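PDB 1VHK: hypothetical protein yqeU from Bacillus subtilis, which probably methylates the N3 position of a specific uridine in 16S ribosomal RNA within the assembled 30S subunit, with S-adenosyl-L-methionine as methyl donor. Local coordinates for residues P80-K94 with L195-E208. Numbering follows the deposited sequence.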
loop_
_atom_site.group_PDB
_atom_site.type_symbol
_atom_site.label_atom_id
_atom_site.label_comp_id
_atom_site.label_asym_id
_atom_site.label_seq_id
_atom_site.Cartn_x
_atom_site.Cartn_y
_atom_site.Cartn_z
ATOM N N PRO A 80 -2.387 -11.463 -9.990
ATOM C CA PRO A 80 -2.239 -12.330 -11.155
ATOM C C PRO A 80 -0.795 -12.598 -11.477
ATOM O O PRO A 80 -0.521 -13.561 -12.194
ATOM C CB PRO A 80 -2.902 -11.598 -12.298
ATOM C CG PRO A 80 -3.330 -10.286 -11.778
ATOM C CD PRO A 80 -3.094 -10.227 -10.310
ATOM N N ILE A 81 0.156 -11.767 -11.039
ATOM C CA ILE A 81 1.554 -12.057 -11.357
ATOM C C ILE A 81 2.385 -12.065 -10.069
ATOM O O ILE A 81 2.013 -11.349 -9.143
ATOM C CB ILE A 81 2.175 -11.049 -12.333
ATOM C CG1 ILE A 81 2.561 -9.768 -11.620
ATOM C CG2 ILE A 81 1.241 -10.744 -13.504
ATOM C CD1 ILE A 81 3.300 -8.760 -12.448
ATOM N N LYS A 82 3.476 -12.815 -10.079
ATOM C CA LYS A 82 4.360 -12.935 -8.931
ATOM C C LYS A 82 5.328 -11.784 -8.804
ATOM O O LYS A 82 6.247 -11.616 -9.618
ATOM C CB LYS A 82 5.154 -14.259 -9.035
ATOM C CG LYS A 82 4.212 -15.457 -8.950
ATOM C CD LYS A 82 4.948 -16.760 -8.761
ATOM C CE LYS A 82 3.950 -17.911 -8.569
ATOM N NZ LYS A 82 4.611 -19.121 -7.991
ATOM N N VAL A 83 5.121 -10.917 -7.781
ATOM C CA VAL A 83 6.063 -9.800 -7.715
ATOM C C VAL A 83 6.976 -9.923 -6.525
ATOM O O VAL A 83 6.612 -10.398 -5.448
ATOM C CB VAL A 83 5.534 -8.431 -8.061
ATOM C CG1 VAL A 83 4.031 -8.361 -8.225
ATOM C CG2 VAL A 83 6.060 -7.319 -7.180
ATOM N N TYR A 84 8.279 -9.882 -6.869
ATOM C CA TYR A 84 9.356 -9.974 -5.913
ATOM C C TYR A 84 9.956 -8.597 -5.614
ATOM O O TYR A 84 10.431 -7.912 -6.515
ATOM C CB TYR A 84 10.474 -10.860 -6.428
ATOM C CG TYR A 84 10.132 -12.325 -6.476
ATOM C CD1 TYR A 84 10.807 -13.243 -5.674
ATOM C CD2 TYR A 84 9.161 -12.800 -7.335
ATOM C CE1 TYR A 84 10.523 -14.597 -5.756
ATOM C CE2 TYR A 84 8.863 -14.145 -7.434
ATOM C CZ TYR A 84 9.549 -15.031 -6.633
ATOM O OH TYR A 84 9.261 -16.368 -6.733
ATOM N N ILE A 85 9.984 -8.252 -4.341
ATOM C CA ILE A 85 10.520 -6.976 -3.904
ATOM C C ILE A 85 11.952 -7.131 -3.398
ATOM O O ILE A 85 12.200 -7.784 -2.391
ATOM C CB ILE A 85 9.654 -6.361 -2.780
ATOM C CG1 ILE A 85 8.179 -6.399 -3.144
ATOM C CG2 ILE A 85 10.104 -4.939 -2.484
ATOM C CD1 ILE A 85 7.813 -5.781 -4.468
ATOM N N ALA A 86 12.907 -6.510 -4.090
ATOM C CA ALA A 86 14.283 -6.488 -3.593
ATOM C C ALA A 86 14.565 -5.136 -2.934
ATOM O O ALA A 86 14.661 -4.158 -3.687
ATOM C CB ALA A 86 15.272 -6.704 -4.732
ATOM N N SER A 87 14.821 -5.071 -1.623
ATOM C CA SER A 87 15.116 -3.773 -1.033
ATOM C C SER A 87 16.508 -3.580 -0.472
ATOM O O SER A 87 16.970 -4.284 0.436
ATOM C CB SER A 87 14.089 -3.437 0.065
ATOM O OG SER A 87 12.779 -3.804 -0.302
ATOM N N GLY A 88 17.197 -2.509 -0.859
ATOM C CA GLY A 88 18.500 -2.231 -0.203
ATOM C C GLY A 88 18.261 -1.914 1.278
ATOM O O GLY A 88 17.521 -0.984 1.632
ATOM N N LEU A 89 18.879 -2.701 2.166
ATOM C CA LEU A 89 18.675 -2.555 3.602
ATOM C C LEU A 89 18.454 -1.117 4.041
ATOM O O LEU A 89 19.392 -0.318 4.013
ATOM C CB LEU A 89 19.813 -3.172 4.382
ATOM C CG LEU A 89 19.723 -4.594 4.901
ATOM C CD1 LEU A 89 18.298 -5.086 5.068
ATOM C CD2 LEU A 89 20.510 -5.574 4.030
ATOM N N PRO A 90 17.248 -0.770 4.446
ATOM C CA PRO A 90 16.931 0.585 4.900
ATOM C C PRO A 90 17.299 0.727 6.374
ATOM O O PRO A 90 17.602 -0.270 7.035
ATOM C CB PRO A 90 15.424 0.664 4.714
ATOM C CG PRO A 90 14.922 -0.726 4.811
ATOM C CD PRO A 90 16.062 -1.657 4.523
ATOM N N LYS A 91 17.260 1.939 6.901
ATOM C CA LYS A 91 17.598 2.157 8.296
ATOM C C LYS A 91 16.381 1.999 9.202
ATOM O O LYS A 91 15.316 1.545 8.782
ATOM C CB LYS A 91 18.301 3.475 8.492
ATOM C CG LYS A 91 17.598 4.742 8.116
ATOM C CD LYS A 91 18.297 5.993 8.633
ATOM C CE LYS A 91 19.810 5.927 8.456
ATOM N NZ LYS A 91 20.192 5.467 7.100
ATOM N N GLY A 92 16.565 2.325 10.485
ATOM C CA GLY A 92 15.478 2.219 11.454
ATOM C C GLY A 92 14.807 0.858 11.286
ATOM O O GLY A 92 15.485 -0.152 11.125
ATOM N N ASP A 93 13.496 0.854 11.291
ATOM C CA ASP A 93 12.701 -0.332 11.086
ATOM C C ASP A 93 11.843 -0.244 9.821
ATOM O O ASP A 93 10.773 -0.871 9.768
ATOM C CB ASP A 93 11.738 -0.517 12.275
ATOM C CG ASP A 93 12.434 -1.125 13.469
ATOM O OD1 ASP A 93 12.884 -2.288 13.372
ATOM O OD2 ASP A 93 12.551 -0.424 14.505
ATOM N N LYS A 94 12.330 0.371 8.751
ATOM C CA LYS A 94 11.581 0.530 7.517
ATOM C C LYS A 94 11.339 -0.766 6.775
ATOM O O LYS A 94 10.348 -0.916 6.042
ATOM C CB LYS A 94 12.280 1.561 6.625
ATOM C CG LYS A 94 12.303 2.958 7.208
ATOM C CD LYS A 94 13.440 3.775 6.623
ATOM C CE LYS A 94 13.349 5.231 7.030
ATOM N NZ LYS A 94 14.642 5.938 6.895
ATOM N N LEU A 195 2.968 -8.505 -19.003
ATOM C CA LEU A 195 3.242 -9.763 -18.309
ATOM C C LEU A 195 1.979 -10.608 -18.230
ATOM O O LEU A 195 0.874 -10.126 -17.946
ATOM C CB LEU A 195 3.828 -9.556 -16.925
ATOM C CG LEU A 195 5.232 -8.967 -16.802
ATOM C CD1 LEU A 195 5.510 -8.563 -15.355
ATOM C CD2 LEU A 195 6.294 -9.942 -17.290
ATOM N N PRO A 196 2.120 -11.896 -18.464
ATOM C CA PRO A 196 1.009 -12.832 -18.454
ATOM C C PRO A 196 0.714 -13.450 -17.107
ATOM O O PRO A 196 1.555 -13.624 -16.221
ATOM C CB PRO A 196 1.434 -13.893 -19.472
ATOM C CG PRO A 196 2.773 -13.522 -19.964
ATOM C CD PRO A 196 3.363 -12.576 -18.912
ATOM N N LYS A 197 -0.540 -13.879 -16.931
ATOM C CA LYS A 197 -0.947 -14.547 -15.687
ATOM C C LYS A 197 0.088 -15.600 -15.307
ATOM O O LYS A 197 0.458 -16.422 -16.149
ATOM C CB LYS A 197 -2.297 -15.194 -15.880
ATOM C CG LYS A 197 -2.971 -15.786 -14.682
ATOM C CD LYS A 197 -4.451 -15.402 -14.648
ATOM C CE LYS A 197 -5.251 -16.392 -13.813
ATOM N NZ LYS A 197 -5.009 -16.242 -12.350
ATOM N N GLY A 198 0.544 -15.564 -14.062
ATOM C CA GLY A 198 1.520 -16.496 -13.543
ATOM C C GLY A 198 2.962 -16.116 -13.695
ATOM O O GLY A 198 3.828 -16.822 -13.179
ATOM N N SER A 199 3.325 -15.066 -14.429
ATOM C CA SER A 199 4.719 -14.733 -14.667
ATOM C C SER A 199 5.363 -14.052 -13.471
ATOM O O SER A 199 4.676 -13.530 -12.607
ATOM C CB SER A 199 4.831 -13.827 -15.891
ATOM O OG SER A 199 3.853 -12.813 -15.769
ATOM N N SER A 200 6.701 -13.980 -13.455
ATOM C CA SER A 200 7.415 -13.427 -12.349
ATOM C C SER A 200 8.061 -12.086 -12.612
ATOM O O SER A 200 8.708 -11.881 -13.640
ATOM C CB SER A 200 8.478 -14.423 -11.847
ATOM O OG SER A 200 9.635 -14.383 -12.677
ATOM N N LEU A 201 7.990 -11.196 -11.599
ATOM C CA LEU A 201 8.617 -9.884 -11.767
ATOM C C LEU A 201 9.454 -9.496 -10.552
ATOM O O LEU A 201 9.039 -9.646 -9.408
ATOM C CB LEU A 201 7.558 -8.839 -12.068
ATOM C CG LEU A 201 7.989 -7.372 -12.000
ATOM C CD1 LEU A 201 8.857 -6.992 -13.206
ATOM C CD2 LEU A 201 6.777 -6.460 -11.867
ATOM N N LEU A 202 10.709 -9.139 -10.796
ATOM C CA LEU A 202 11.640 -8.679 -9.795
ATOM C C LEU A 202 11.758 -7.152 -9.899
ATOM O O LEU A 202 11.846 -6.645 -11.004
ATOM C CB LEU A 202 13.047 -9.269 -9.973
ATOM C CG LEU A 202 14.072 -8.696 -8.966
ATOM C CD1 LEU A 202 13.717 -9.173 -7.564
ATOM C CD2 LEU A 202 15.482 -9.068 -9.343
ATOM N N ILE A 203 11.637 -6.473 -8.768
ATOM C CA ILE A 203 11.715 -5.013 -8.724
ATOM C C ILE A 203 12.735 -4.626 -7.657
ATOM O O ILE A 203 12.577 -5.069 -6.508
ATOM C CB ILE A 203 10.381 -4.328 -8.367
ATOM C CG1 ILE A 203 9.195 -4.842 -9.169
ATOM C CG2 ILE A 203 10.506 -2.814 -8.570
ATOM C CD1 ILE A 203 7.869 -4.201 -8.853
ATOM N N VAL A 204 13.849 -3.988 -8.031
ATOM C CA VAL A 204 14.826 -3.676 -6.969
ATOM C C VAL A 204 14.807 -2.211 -6.645
ATOM O O VAL A 204 14.708 -1.347 -7.517
ATOM C CB VAL A 204 16.213 -4.221 -7.263
ATOM C CG1 VAL A 204 16.232 -5.101 -8.509
ATOM C CG2 VAL A 204 17.294 -3.155 -7.334
ATOM N N PHE A 205 14.868 -1.893 -5.347
ATOM C CA PHE A 205 14.880 -0.499 -4.892
ATOM C C PHE A 205 16.176 -0.180 -4.159
ATOM O O PHE A 205 16.722 -1.065 -3.481
ATOM C CB PHE A 205 13.701 -0.309 -3.893
ATOM C CG PHE A 205 12.386 -0.719 -4.485
ATOM C CD1 PHE A 205 11.963 -2.024 -4.407
ATOM C CD2 PHE A 205 11.595 0.215 -5.130
ATOM C CE1 PHE A 205 10.787 -2.419 -5.002
ATOM C CE2 PHE A 205 10.394 -0.164 -5.700
ATOM C CZ PHE A 205 9.979 -1.479 -5.610
ATOM N N GLY A 206 16.612 1.057 -4.125
ATOM C CA GLY A 206 17.849 1.357 -3.363
ATOM C C GLY A 206 17.438 1.811 -1.953
ATOM O O GLY A 206 16.252 1.932 -1.689
ATOM N N PRO A 207 18.418 2.078 -1.109
ATOM C CA PRO A 207 18.187 2.520 0.268
ATOM C C PRO A 207 18.062 4.035 0.326
ATOM O O PRO A 207 17.993 4.660 -0.739
ATOM C CB PRO A 207 19.473 2.090 0.970
ATOM C CG PRO A 207 20.527 2.233 -0.081
ATOM C CD PRO A 207 19.849 1.844 -1.371
ATOM N N GLU A 208 17.925 4.617 1.508
ATOM C CA GLU A 208 17.794 6.064 1.655
ATOM C C GLU A 208 18.731 6.807 0.709
ATOM O O GLU A 208 18.371 7.779 0.054
ATOM C CB GLU A 208 18.098 6.507 3.085
ATOM C CG GLU A 208 17.073 6.126 4.127
ATOM C CD GLU A 208 17.143 4.705 4.615
ATOM O OE1 GLU A 208 18.016 3.944 4.179
ATOM O OE2 GLU A 208 16.275 4.315 5.435
#
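Lys82 to Ser87 pair with Ser200 to Phe205 as neighbouring parallel strands whose axes approach to 4.7 Å at an angle of 20°. Lys82, Tyr84 and Ala86 both give and take backbone bonds: Tyr84 N donates to Leu201 O (2.7 Å), Tyr84 O accepts from Ile203 N (2.9 Å), and Lys82 and Ala86 repeat the pattern. Gly88 N closes the series by donating to Phe205 O. Before the strands, the type II turn Pro196-Ser199 presents Gly198 N to Pro80 O at 2.9 Å; positive phi suits glycine there. Also ahead of the strands, Ile81 CD1 meets Leu195 CD1 at 3.7 Å.

Branched and aromatic side chains, well suited to strands, fill one face: Val83 CG2 touches Ile203 CD1, and Ile85 CG2, anti to its own N, reaches Phe205 CE1 at 3.6 Å. Helix 239-253 packs on this face against Val83 and Phe205. On the other face Leu202 CD1 lies against Tyr84 CB, while the small Ala86 lets its CB sit 3.7 Å from Val204 CB. The Tyr84 ring meets Phe169 edge-to-face.

Beyond the strands, Glu208 folds back at chi2 (79°) to bring its carboxylate to the loop after Gly88. Glu208 OE2 accepts Lys91 N on its syn side, 22° out of the carboxylate plane, and takes Lys94 NZ (2.7 Å) through its anti lone pair; Lys91 NZ adds a long salt bridge to OE1. A glutamine here would probably weaken this clamp, leaving both lysines without their anionic mate.

Between them the strands occupy the middle of a six-stranded parallel sheet, flanked by strands 109-113 and 171-175, in the SPOUT-type methyltransferase domain, with Glu208 tying together the loops at their C-terminal ends.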